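Local coordinates for fat acid-binding protein (Eubacterium ventriosum, PDB 3NYI), which binds stearic acid and is probably a lipid-binding protein of the DegV family, at residues 6-11 / 87-92; 26-31 / 71-76; 94-99 / 197-202; 126-131 / 162-167. One frame throughout, in Å; residues are numbered along the deposited sequence.

Contact 1 of 4, residues 6-11 / 87-92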
# COMPACT_ATOMS: atom_id res chain seq x y z
N LYS A 6 6.14 7.27 17.82
CA LYS A 6 5.09 7.80 16.98
C LYS A 6 5.29 7.26 15.57
O LYS A 6 6.24 7.64 14.87
CB LYS A 6 5.12 9.33 17.00
CG LYS A 6 4.61 9.92 18.29
CD LYS A 6 3.12 9.70 18.47
CE LYS A 6 2.62 10.38 19.75
NZ LYS A 6 1.14 10.48 19.82
N ILE A 7 4.42 6.33 15.18
CA ILE A 7 4.46 5.73 13.85
C ILE A 7 3.78 6.64 12.83
O ILE A 7 2.66 7.12 13.05
CB ILE A 7 3.81 4.33 13.87
CG1 ILE A 7 4.60 3.43 14.82
CG2 ILE A 7 3.75 3.74 12.46
CD1 ILE A 7 3.97 2.08 15.08
N VAL A 8 4.47 6.92 11.72
CA VAL A 8 3.94 7.75 10.65
C VAL A 8 4.00 6.98 9.32
O VAL A 8 4.90 6.16 9.11
CB VAL A 8 4.75 9.07 10.53
CG1 VAL A 8 4.15 10.01 9.46
CG2 VAL A 8 4.83 9.78 11.90
N SER A 9 3.03 7.21 8.45
CA SER A 9 3.08 6.65 7.09
C SER A 9 2.51 7.66 6.13
O SER A 9 1.75 8.54 6.54
CB SER A 9 2.27 5.35 7.01
OG SER A 9 2.29 4.81 5.69
N ASP A 10 2.90 7.56 4.85
CA ASP A 10 2.23 8.33 3.82
C ASP A 10 0.90 7.65 3.52
O ASP A 10 0.68 6.50 3.92
CB ASP A 10 3.10 8.54 2.56
CG ASP A 10 3.42 7.24 1.82
OD1 ASP A 10 2.63 6.28 1.94
OD2 ASP A 10 4.45 7.19 1.10
N SER A 11 0.01 8.35 2.84
CA SER A 11 -1.36 7.86 2.70
C SER A 11 -1.52 6.67 1.76
O SER A 11 -2.63 6.17 1.57
CB SER A 11 -2.31 8.99 2.29
OG SER A 11 -1.88 9.58 1.07
N VAL A 87 10.48 9.01 16.27
CA VAL A 87 9.55 8.88 15.15
C VAL A 87 9.97 7.76 14.21
O VAL A 87 11.15 7.64 13.88
CB VAL A 87 9.47 10.21 14.35
CG1 VAL A 87 8.68 10.00 13.06
CG2 VAL A 87 8.86 11.31 15.18
N VAL A 88 9.02 6.94 13.78
CA VAL A 88 9.28 5.99 12.72
C VAL A 88 8.31 6.20 11.57
O VAL A 88 7.10 6.15 11.76
CB VAL A 88 9.13 4.52 13.20
CG1 VAL A 88 9.58 3.59 12.12
CG2 VAL A 88 9.95 4.30 14.46
N CYS A 89 8.84 6.42 10.38
CA CYS A 89 8.02 6.82 9.24
C CYS A 89 8.14 5.86 8.06
O CYS A 89 9.24 5.66 7.54
CB CYS A 89 8.42 8.24 8.82
SG CYS A 89 7.53 8.87 7.40
N PHE A 90 7.01 5.29 7.63
CA PHE A 90 6.98 4.37 6.47
C PHE A 90 6.46 5.07 5.22
O PHE A 90 5.51 5.85 5.28
CB PHE A 90 6.06 3.18 6.75
CG PHE A 90 6.51 2.31 7.87
CD1 PHE A 90 7.22 1.15 7.61
CD2 PHE A 90 6.21 2.64 9.18
CE1 PHE A 90 7.63 0.33 8.64
CE2 PHE A 90 6.62 1.83 10.23
CZ PHE A 90 7.34 0.67 9.95
N THR A 91 7.06 4.77 4.08
CA THR A 91 6.60 5.35 2.83
C THR A 91 6.36 4.26 1.82
O THR A 91 6.85 3.13 1.96
CB THR A 91 7.62 6.34 2.21
OG1 THR A 91 8.76 5.61 1.74
CG2 THR A 91 8.08 7.35 3.24
N ILE A 92 5.61 4.62 0.78
CA ILE A 92 5.43 3.74 -0.37
C ILE A 92 6.81 3.42 -0.97
O ILE A 92 7.76 4.20 -0.80
CB ILE A 92 4.51 4.45 -1.40
CG1 ILE A 92 4.02 3.47 -2.48
CG2 ILE A 92 5.25 5.66 -2.03
CD1 ILE A 92 2.97 4.10 -3.46

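Contact 2 of 4, residues 26-31 / 71-76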
# COMPACT_ATOMS: atom_id res chain seq x y z
N THR A 26 -0.07 8.13 12.40
CA THR A 26 -0.30 9.42 11.78
C THR A 26 -0.03 9.32 10.28
O THR A 26 0.96 8.71 9.87
CB THR A 26 0.62 10.47 12.40
OG1 THR A 26 0.41 10.49 13.82
CG2 THR A 26 0.36 11.87 11.80
N ILE A 27 -0.92 9.88 9.48
CA ILE A 27 -0.78 9.82 8.02
C ILE A 27 -0.34 11.14 7.41
O ILE A 27 -0.88 12.20 7.73
CB ILE A 27 -2.09 9.37 7.35
CG1 ILE A 27 -2.44 7.95 7.81
CG2 ILE A 27 -1.97 9.43 5.82
CD1 ILE A 27 -1.34 6.92 7.51
N VAL A 28 0.67 11.07 6.53
CA VAL A 28 1.05 12.21 5.70
C VAL A 28 0.50 11.98 4.29
O VAL A 28 0.88 11.03 3.60
CB VAL A 28 2.58 12.38 5.65
CG1 VAL A 28 2.99 13.55 4.70
CG2 VAL A 28 3.13 12.61 7.05
N PRO A 29 -0.43 12.85 3.87
CA PRO A 29 -1.16 12.61 2.62
C PRO A 29 -0.39 12.89 1.33
O PRO A 29 0.35 13.89 1.22
CB PRO A 29 -2.34 13.60 2.70
CG PRO A 29 -2.05 14.53 3.82
CD PRO A 29 -0.85 14.08 4.57
N LEU A 30 -0.58 12.03 0.33
CA LEU A 30 -0.25 12.40 -1.05
C LEU A 30 -1.39 13.26 -1.58
O LEU A 30 -2.40 13.43 -0.91
CB LEU A 30 -0.02 11.15 -1.91
CG LEU A 30 1.41 10.61 -1.78
CD1 LEU A 30 1.61 9.78 -0.50
CD2 LEU A 30 1.81 9.80 -3.01
N SER A 31 -1.22 13.81 -2.78
CA SER A 31 -2.29 14.61 -3.39
C SER A 31 -2.71 14.04 -4.74
O SER A 31 -1.96 13.30 -5.38
CB SER A 31 -1.86 16.08 -3.54
OG SER A 31 -1.64 16.64 -2.25
N GLU A 71 7.85 19.80 3.31
CA GLU A 71 7.33 20.56 4.45
C GLU A 71 6.23 19.82 5.21
O GLU A 71 6.13 19.93 6.44
CB GLU A 71 6.79 21.93 4.01
CG GLU A 71 7.80 22.81 3.32
CD GLU A 71 7.15 23.76 2.33
OE1 GLU A 71 7.43 24.98 2.37
OE2 GLU A 71 6.34 23.28 1.50
N SER A 72 5.40 19.06 4.49
CA SER A 72 4.34 18.26 5.11
C SER A 72 4.87 17.20 6.08
O SER A 72 4.37 17.05 7.20
CB SER A 72 3.49 17.56 4.04
OG SER A 72 2.70 18.51 3.35
N TYR A 73 5.87 16.46 5.63
CA TYR A 73 6.57 15.53 6.52
C TYR A 73 7.23 16.29 7.67
O TYR A 73 7.12 15.91 8.82
CB TYR A 73 7.65 14.79 5.75
CG TYR A 73 7.17 13.58 4.97
CD1 TYR A 73 7.23 13.55 3.58
CD2 TYR A 73 6.68 12.45 5.63
CE1 TYR A 73 6.81 12.43 2.86
CE2 TYR A 73 6.26 11.33 4.92
CZ TYR A 73 6.33 11.33 3.54
OH TYR A 73 5.92 10.20 2.86
N ALA A 74 7.94 17.37 7.34
CA ALA A 74 8.73 18.10 8.33
C ALA A 74 7.88 18.61 9.49
O ALA A 74 8.28 18.51 10.64
CB ALA A 74 9.49 19.26 7.67
N ASP A 75 6.72 19.18 9.19
CA ASP A 75 5.82 19.67 10.23
C ASP A 75 5.34 18.54 11.17
O ASP A 75 5.23 18.73 12.38
CB ASP A 75 4.63 20.42 9.63
CG ASP A 75 5.04 21.75 8.98
OD1 ASP A 75 6.17 22.25 9.20
OD2 ASP A 75 4.21 22.32 8.24
N VAL A 76 5.08 17.36 10.62
CA VAL A 76 4.72 16.22 11.46
C VAL A 76 5.91 15.77 12.30
O VAL A 76 5.79 15.62 13.53
CB VAL A 76 4.17 15.05 10.60
CG1 VAL A 76 3.96 13.80 11.46
CG2 VAL A 76 2.88 15.48 9.92

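Contact 3 of 4, residues 94-99 / 197-202. With STE (stearic acid), chain C.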
# COMPACT_ATOMS: atom_id res chain seq x y z
N THR A 94 10.11 3.22 -3.02
CA THR A 94 10.83 4.27 -3.75
C THR A 94 10.75 4.06 -5.24
O THR A 94 11.01 4.98 -6.01
CB THR A 94 12.32 4.29 -3.39
OG1 THR A 94 12.84 2.96 -3.48
CG2 THR A 94 12.53 4.82 -2.01
N LEU A 95 10.44 2.84 -5.66
CA LEU A 95 10.30 2.55 -7.10
C LEU A 95 9.01 3.11 -7.71
O LEU A 95 8.91 3.15 -8.94
CB LEU A 95 10.44 1.04 -7.38
CG LEU A 95 11.81 0.46 -6.98
CD1 LEU A 95 11.89 -1.07 -7.17
CD2 LEU A 95 12.92 1.16 -7.76
N PHE A 96 8.04 3.51 -6.89
CA PHE A 96 6.80 4.11 -7.41
C PHE A 96 6.75 5.63 -7.22
O PHE A 96 6.01 6.31 -7.91
CB PHE A 96 5.53 3.57 -6.71
CG PHE A 96 5.22 2.12 -7.00
CD1 PHE A 96 5.88 1.43 -8.00
CD2 PHE A 96 4.22 1.46 -6.28
CE1 PHE A 96 5.58 0.08 -8.26
CE2 PHE A 96 3.92 0.13 -6.53
CZ PHE A 96 4.60 -0.56 -7.52
N SER A 97 7.47 6.14 -6.22
CA SER A 97 7.23 7.52 -5.80
C SER A 97 8.45 8.11 -5.13
O SER A 97 9.23 7.39 -4.53
CB SER A 97 6.06 7.55 -4.81
OG SER A 97 5.86 8.84 -4.27
N GLY A 98 8.59 9.43 -5.22
CA GLY A 98 9.64 10.10 -4.48
C GLY A 98 9.24 10.44 -3.05
O GLY A 98 9.93 11.20 -2.37
N SER A 99 8.13 9.87 -2.58
CA SER A 99 7.68 10.08 -1.20
C SER A 99 8.78 9.84 -0.16
O SER A 99 8.99 10.65 0.74
CB SER A 99 6.45 9.20 -0.92
OG SER A 99 6.00 9.37 0.41
N ILE A 197 -1.25 -9.47 -11.57
CA ILE A 197 -0.03 -8.75 -11.23
C ILE A 197 0.48 -9.18 -9.86
O ILE A 197 -0.30 -9.45 -8.96
CB ILE A 197 -0.28 -7.21 -11.23
CG1 ILE A 197 -0.85 -6.75 -12.58
CG2 ILE A 197 1.01 -6.42 -10.87
CD1 ILE A 197 -1.29 -5.28 -12.60
N ILE A 198 1.80 -9.23 -9.72
CA ILE A 198 2.40 -9.55 -8.44
C ILE A 198 3.29 -8.40 -8.03
O ILE A 198 4.14 -7.97 -8.81
CB ILE A 198 3.30 -10.82 -8.53
CG1 ILE A 198 2.48 -12.02 -8.99
CG2 ILE A 198 3.96 -11.08 -7.17
CD1 ILE A 198 3.32 -13.29 -9.23
N MSE A 199 3.12 -7.91 -6.80
CA MSE A 199 4.07 -6.96 -6.25
C MSE A 199 5.02 -7.66 -5.32
O MSE A 199 4.61 -8.32 -4.36
CB MSE A 199 3.37 -5.82 -5.50
CG MSE A 199 4.38 -4.82 -4.96
SE MSE A 199 3.61 -3.22 -4.14
CE MSE A 199 5.29 -2.20 -4.02
N LYS A 200 6.31 -7.55 -5.60
CA LYS A 200 7.30 -8.13 -4.72
C LYS A 200 8.60 -7.40 -4.90
O LYS A 200 8.89 -6.88 -5.99
CB LYS A 200 7.48 -9.63 -5.02
CG LYS A 200 8.39 -9.94 -6.19
CD LYS A 200 8.58 -11.48 -6.30
CE LYS A 200 9.49 -11.86 -7.46
NZ LYS A 200 9.70 -13.35 -7.55
N ASP A 201 9.38 -7.36 -3.83
CA ASP A 201 10.69 -6.73 -3.89
C ASP A 201 10.59 -5.26 -4.32
O ASP A 201 11.49 -4.74 -4.98
CB ASP A 201 11.56 -7.48 -4.90
CG ASP A 201 12.92 -7.80 -4.35
OD1 ASP A 201 13.88 -7.08 -4.68
OD2 ASP A 201 13.01 -8.78 -3.57
N GLY A 202 9.48 -4.61 -3.98
CA GLY A 202 9.35 -3.17 -4.23
C GLY A 202 8.78 -2.73 -5.56
O GLY A 202 8.65 -1.52 -5.82
C1 STE C . 3.38 9.92 -6.56
O1 STE C . 4.48 10.11 -6.14
O2 STE C . 2.95 10.64 -7.41
C2 STE C . 2.64 8.62 -6.19
C3 STE C . 2.78 7.56 -7.32
C4 STE C . 1.94 6.31 -6.98
C5 STE C . 2.25 5.15 -7.96
C6 STE C . 1.35 3.93 -7.63
C7 STE C . 1.57 2.79 -8.65
C8 STE C . 0.76 1.55 -8.18
C9 STE C . 0.91 0.37 -9.17
C10 STE C . 0.01 -0.80 -8.69
C11 STE C . 0.70 -1.49 -7.51
C12 STE C . -0.18 -1.70 -6.26
C13 STE C . -1.69 -1.75 -6.53
C14 STE C . -2.24 -2.97 -5.74
C15 STE C . -3.78 -2.90 -5.60
C16 STE C . -4.30 -4.29 -5.15
C17 STE C . -4.26 -4.39 -3.61
C18 STE C . -4.94 -5.69 -3.13

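Contact 4 of 4, residues 126-131 / 162-167. With STE (stearic acid), chain C.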
# COMPACT_ATOMS: atom_id res chain seq x y z
N GLN A 126 6.71 -1.48 -0.19
CA GLN A 126 5.35 -1.96 -0.41
C GLN A 126 4.43 -0.84 -0.91
O GLN A 126 4.87 0.27 -1.24
CB GLN A 126 4.77 -2.49 0.91
CG GLN A 126 5.75 -3.31 1.75
CD GLN A 126 6.31 -4.54 1.02
OE1 GLN A 126 5.63 -5.17 0.21
NE2 GLN A 126 7.56 -4.90 1.34
N ASN A 127 3.14 -1.15 -0.95
CA ASN A 127 2.11 -0.17 -1.28
C ASN A 127 0.81 -0.73 -0.74
O ASN A 127 0.70 -1.95 -0.50
CB ASN A 127 2.01 -0.00 -2.80
CG ASN A 127 1.00 1.04 -3.23
OD1 ASN A 127 0.62 1.92 -2.44
ND2 ASN A 127 0.54 0.94 -4.48
N THR A 128 -0.16 0.15 -0.53
CA THR A 128 -1.51 -0.25 -0.12
C THR A 128 -1.48 -1.45 0.86
O THR A 128 -0.84 -1.36 1.92
CB THR A 128 -2.49 -0.41 -1.35
OG1 THR A 128 -3.80 -0.79 -0.90
CG2 THR A 128 -1.96 -1.42 -2.41
N VAL A 129 -2.17 -2.55 0.54
CA VAL A 129 -2.33 -3.65 1.50
C VAL A 129 -1.01 -4.13 2.16
O VAL A 129 -0.99 -4.40 3.36
CB VAL A 129 -3.16 -4.84 0.92
CG1 VAL A 129 -2.41 -5.54 -0.23
CG2 VAL A 129 -3.56 -5.87 2.03
N THR A 130 0.08 -4.25 1.40
CA THR A 130 1.31 -4.76 1.99
C THR A 130 2.03 -3.68 2.79
O THR A 130 2.78 -3.98 3.68
CB THR A 130 2.30 -5.39 0.98
OG1 THR A 130 2.33 -4.61 -0.22
CG2 THR A 130 1.92 -6.87 0.64
N GLN A 131 1.82 -2.41 2.44
CA GLN A 131 2.34 -1.36 3.27
C GLN A 131 1.58 -1.38 4.59
O GLN A 131 2.18 -1.23 5.65
CB GLN A 131 2.20 0.01 2.59
CG GLN A 131 2.99 1.12 3.28
CD GLN A 131 2.93 2.40 2.45
OE1 GLN A 131 2.69 2.34 1.24
NE2 GLN A 131 3.14 3.55 3.09
N ALA A 162 6.69 -10.03 1.85
CA ALA A 162 5.43 -9.43 1.46
C ALA A 162 5.10 -9.66 -0.01
O ALA A 162 5.99 -9.58 -0.87
CB ALA A 162 5.42 -7.88 1.78
N ARG A 163 3.83 -9.91 -0.31
CA ARG A 163 3.38 -10.01 -1.71
C ARG A 163 2.01 -9.38 -1.87
O ARG A 163 1.16 -9.52 -0.99
CB ARG A 163 3.23 -11.47 -2.15
CG ARG A 163 4.50 -12.31 -2.21
CD ARG A 163 5.43 -11.80 -3.31
NE ARG A 163 6.57 -12.70 -3.46
CZ ARG A 163 7.66 -12.66 -2.72
NH1 ARG A 163 7.78 -11.73 -1.77
NH2 ARG A 163 8.64 -13.53 -2.93
N ILE A 164 1.76 -8.74 -3.01
CA ILE A 164 0.39 -8.46 -3.40
C ILE A 164 0.09 -9.27 -4.64
O ILE A 164 0.90 -9.30 -5.57
CB ILE A 164 0.13 -6.96 -3.77
CG1 ILE A 164 0.65 -6.02 -2.68
CG2 ILE A 164 -1.38 -6.75 -3.99
CD1 ILE A 164 0.43 -4.51 -3.01
N PHE A 165 -1.07 -9.90 -4.67
CA PHE A 165 -1.55 -10.61 -5.84
C PHE A 165 -2.86 -9.96 -6.25
O PHE A 165 -3.79 -9.91 -5.46
CB PHE A 165 -1.79 -12.08 -5.49
CG PHE A 165 -0.57 -12.78 -4.97
CD1 PHE A 165 0.43 -13.18 -5.84
CD2 PHE A 165 -0.41 -13.01 -3.61
CE1 PHE A 165 1.58 -13.82 -5.37
CE2 PHE A 165 0.74 -13.65 -3.13
CZ PHE A 165 1.73 -14.05 -4.02
N PHE A 166 -2.94 -9.44 -7.47
CA PHE A 166 -4.11 -8.65 -7.81
C PHE A 166 -4.37 -8.56 -9.29
O PHE A 166 -3.55 -8.97 -10.11
CB PHE A 166 -4.04 -7.25 -7.19
CG PHE A 166 -2.96 -6.35 -7.77
CD1 PHE A 166 -3.30 -5.26 -8.57
CD2 PHE A 166 -1.61 -6.56 -7.46
CE1 PHE A 166 -2.33 -4.40 -9.09
CE2 PHE A 166 -0.63 -5.70 -7.97
CZ PHE A 166 -0.99 -4.61 -8.78
N THR A 167 -5.54 -8.01 -9.62
CA THR A 167 -5.86 -7.72 -11.01
C THR A 167 -6.49 -6.33 -11.10
O THR A 167 -6.82 -5.72 -10.09
CB THR A 167 -6.77 -8.81 -11.61
OG1 THR A 167 -6.83 -8.66 -13.03
CG2 THR A 167 -8.19 -8.75 -11.02
C1 STE C . 3.38 9.92 -6.56
O1 STE C . 4.48 10.11 -6.14
O2 STE C . 2.95 10.64 -7.41
C2 STE C . 2.64 8.62 -6.19
C3 STE C . 2.78 7.56 -7.32
C4 STE C . 1.94 6.31 -6.98
C5 STE C . 2.25 5.15 -7.96
C6 STE C . 1.35 3.93 -7.63
C7 STE C . 1.57 2.79 -8.65
C8 STE C . 0.76 1.55 -8.18
C9 STE C . 0.91 0.37 -9.17
C10 STE C . 0.01 -0.80 -8.69
C11 STE C . 0.70 -1.49 -7.51
C12 STE C . -0.18 -1.70 -6.26
C13 STE C . -1.69 -1.75 -6.53
C14 STE C . -2.24 -2.97 -5.74
C15 STE C . -3.78 -2.90 -5.60
C16 STE C . -4.30 -4.29 -5.15
C17 STE C . -4.26 -4.39 -3.61
C18 STE C . -4.94 -5.69 -3.13

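Contact 1 of 4, residues 6-11 / 87-92
V8 and C89 lie side by side where strands 6-10 and 87-91 run parallel in one of the two sheets of this DegV-family protein. The pairing is close in the middle: V8 N gives a hydrogen bond to V88 O (2.7 Å), and V8 O takes one from F90 N (2.7 Å). On one face V8 spreads its methyls over two neighbours, CG1 near C89 SG and CG2 4.0 Å from V87 CG1; branched valines suit a buried, extended strand. On the other face I7 CG2 meets the edge of the F90 ring at CE2. The looser end is K6, partly exposed: its O accepts from V88 N (3.1 Å), but its side chain leads away to a salt bridge with D24. At the buried C-terminal end D10 extends the ladder with its carboxylate. An alanine here would probably leave I92 N and the S99 hydroxyl without their shared partner, and Q131 NE2 without its bond to OD1, freeing the loop after strand 87-91 to shift. Chi1 (65°) puts CG between backbone N and carbonyl carbon, and OD2 beyond it receives I92 N on its syn side at 2.8 Å, 26° out of the carboxylate plane.

Contact 2 of 4, residues 26-31 / 71-76
V28 presses CG1 onto the ring of Y73, a CH-pi contact 3.9 Å from the ring centroid and 11° off the ring normal. Chi1 (177°) sets CG1 anti to the backbone N, over the ring centre, and leaves CG2 between the ring and V76, 3.8 Å from Y73 CD2 and 4.1 Å from V76 CG2. S72 adds its CB beside V28 CG1 (4.1 Å). Farther back along the strand, T26 CG2 and V76 CG1 meet tip to tip, a lighter contact in a partly exposed setting, where a threonine can offer a methyl to the helix and still carry a hydroxyl. No hydrogen bond crosses between the segments, so shape and apolar surface join them here. The polar ends are held from outside: S72 OG bonds to S69 OG, and Y73 OH to S99 OG, which fixes the far end of the ring. Tyrosine thus serves twice, with a flat face for the valine and a hydroxyl for the next shell. This is a helix packed on a sheet face: segment 71-76 of helix 70-81 runs nearly antiparallel (158°) to 26-28 of strand 25-33, and Y73 also touches D10 of strand 6-10 and A106 of helix 99-113.

Contact 3 of 4, residues 94-99 / 197-202
The stearic acid pocket of this DegV-family protein is bordered here by the loop 94-99, whose F96 meets selenomethionine M199 at the end of strand 194-200. The two side chains reach toward each other tip to tip, with M199 CE 3.7 Å from F96 CE2. This is a Met-aromatic contact of oblique geometry, the selenium standing 5.2 Å from the centroid of the F96 ring and 63° off its normal. M199 is extended throughout, CG anti to the backbone N (chi1 -178°), which suits a long, flexible residue to span the gap. One face of the F96 ring carries the fatty chain, C7 of stearic acid lying 3.8 Å above it and offset toward the rim; G202 O is over the opposite face. That oxygen also sits 3.5 Å from L95 CB and accepts a hydrogen bond from T93 OG1. G202 has positive phi (89°), and a CB there would jam against the carbonyl of D201 and crowd L95 CD1. At the polar end S97 OG donates to stearic acid O1 (2.6 Å) and accepts from S99 N in an ST turn; T65 OG1 also bonds to the ligand. The loop thus links strand 87-91 to helix 99-113 while resting against the hairpin of strands 194-200 and 203-210.

Contact 4 of 4, residues 126-131 / 162-167
T130 and I164 cross obliquely at the start of helix 128-143, T130 OG1 lying 3.3 Å from I164 CG1. The isoleucine points from strand 163-167 toward the helix; chi1 (-50°) puts CG1 anti to the carbonyl carbon, and chi2, near 180°, extends CD1 to 3.6 Å from N127 O. V129 slides past I164 in the opposite direction, the two meeting at CG1 of each (3.9 Å). Just before the strand, where helix 148-161 has ended, A162 CB faces T130 CG2 (3.8 Å) and Q126 OE1 (3.1 Å); so small a side chain suits this close approach. The other branch of I164, CG2, turns to the tail of stearic acid at C17 (3.7 Å). V129 CG1 and T128 CG2 also touch the tail, at C18 and C14. F166 turns one ring face to the ligand, with C14 3.5 Å above the plane and over the centre. An alanine at F166 would probably open a gap beside C13 and C14, where the ring lay, and leave the tail freer to move. Apart from N127 ND2, which lies near C12 but bonds to S276, methyls and a ring meet the tail here, which implies holding by shape and hydrophobic contact rather than by directed bonds.

How the contacts relate
Contacts 1 and 2 share the sheet containing strands 6-10, 25-33 and 87-91, their centres about 9 Å apart, and contact 2 is nested along the chain within the loop closed by contact 1. Contacts 3 and 4, also about 9 Å apart between centres, share the other sheet through strands 194-200 and 163-167; contact 4 is nested inside contact 3. The pairs follow in series. Contacts 2 and 4 are farthest apart, about 22 Å between centres. D10 and S99 tie the first three contacts together, and D10 reaches Q131 of contact 4. Stearic acid touches contacts 3 and 4 most fully and also reaches L30 of contact 2 and the neighbourhood of I92, so both sheets and loop 94-99 probably shape the lipid pocket.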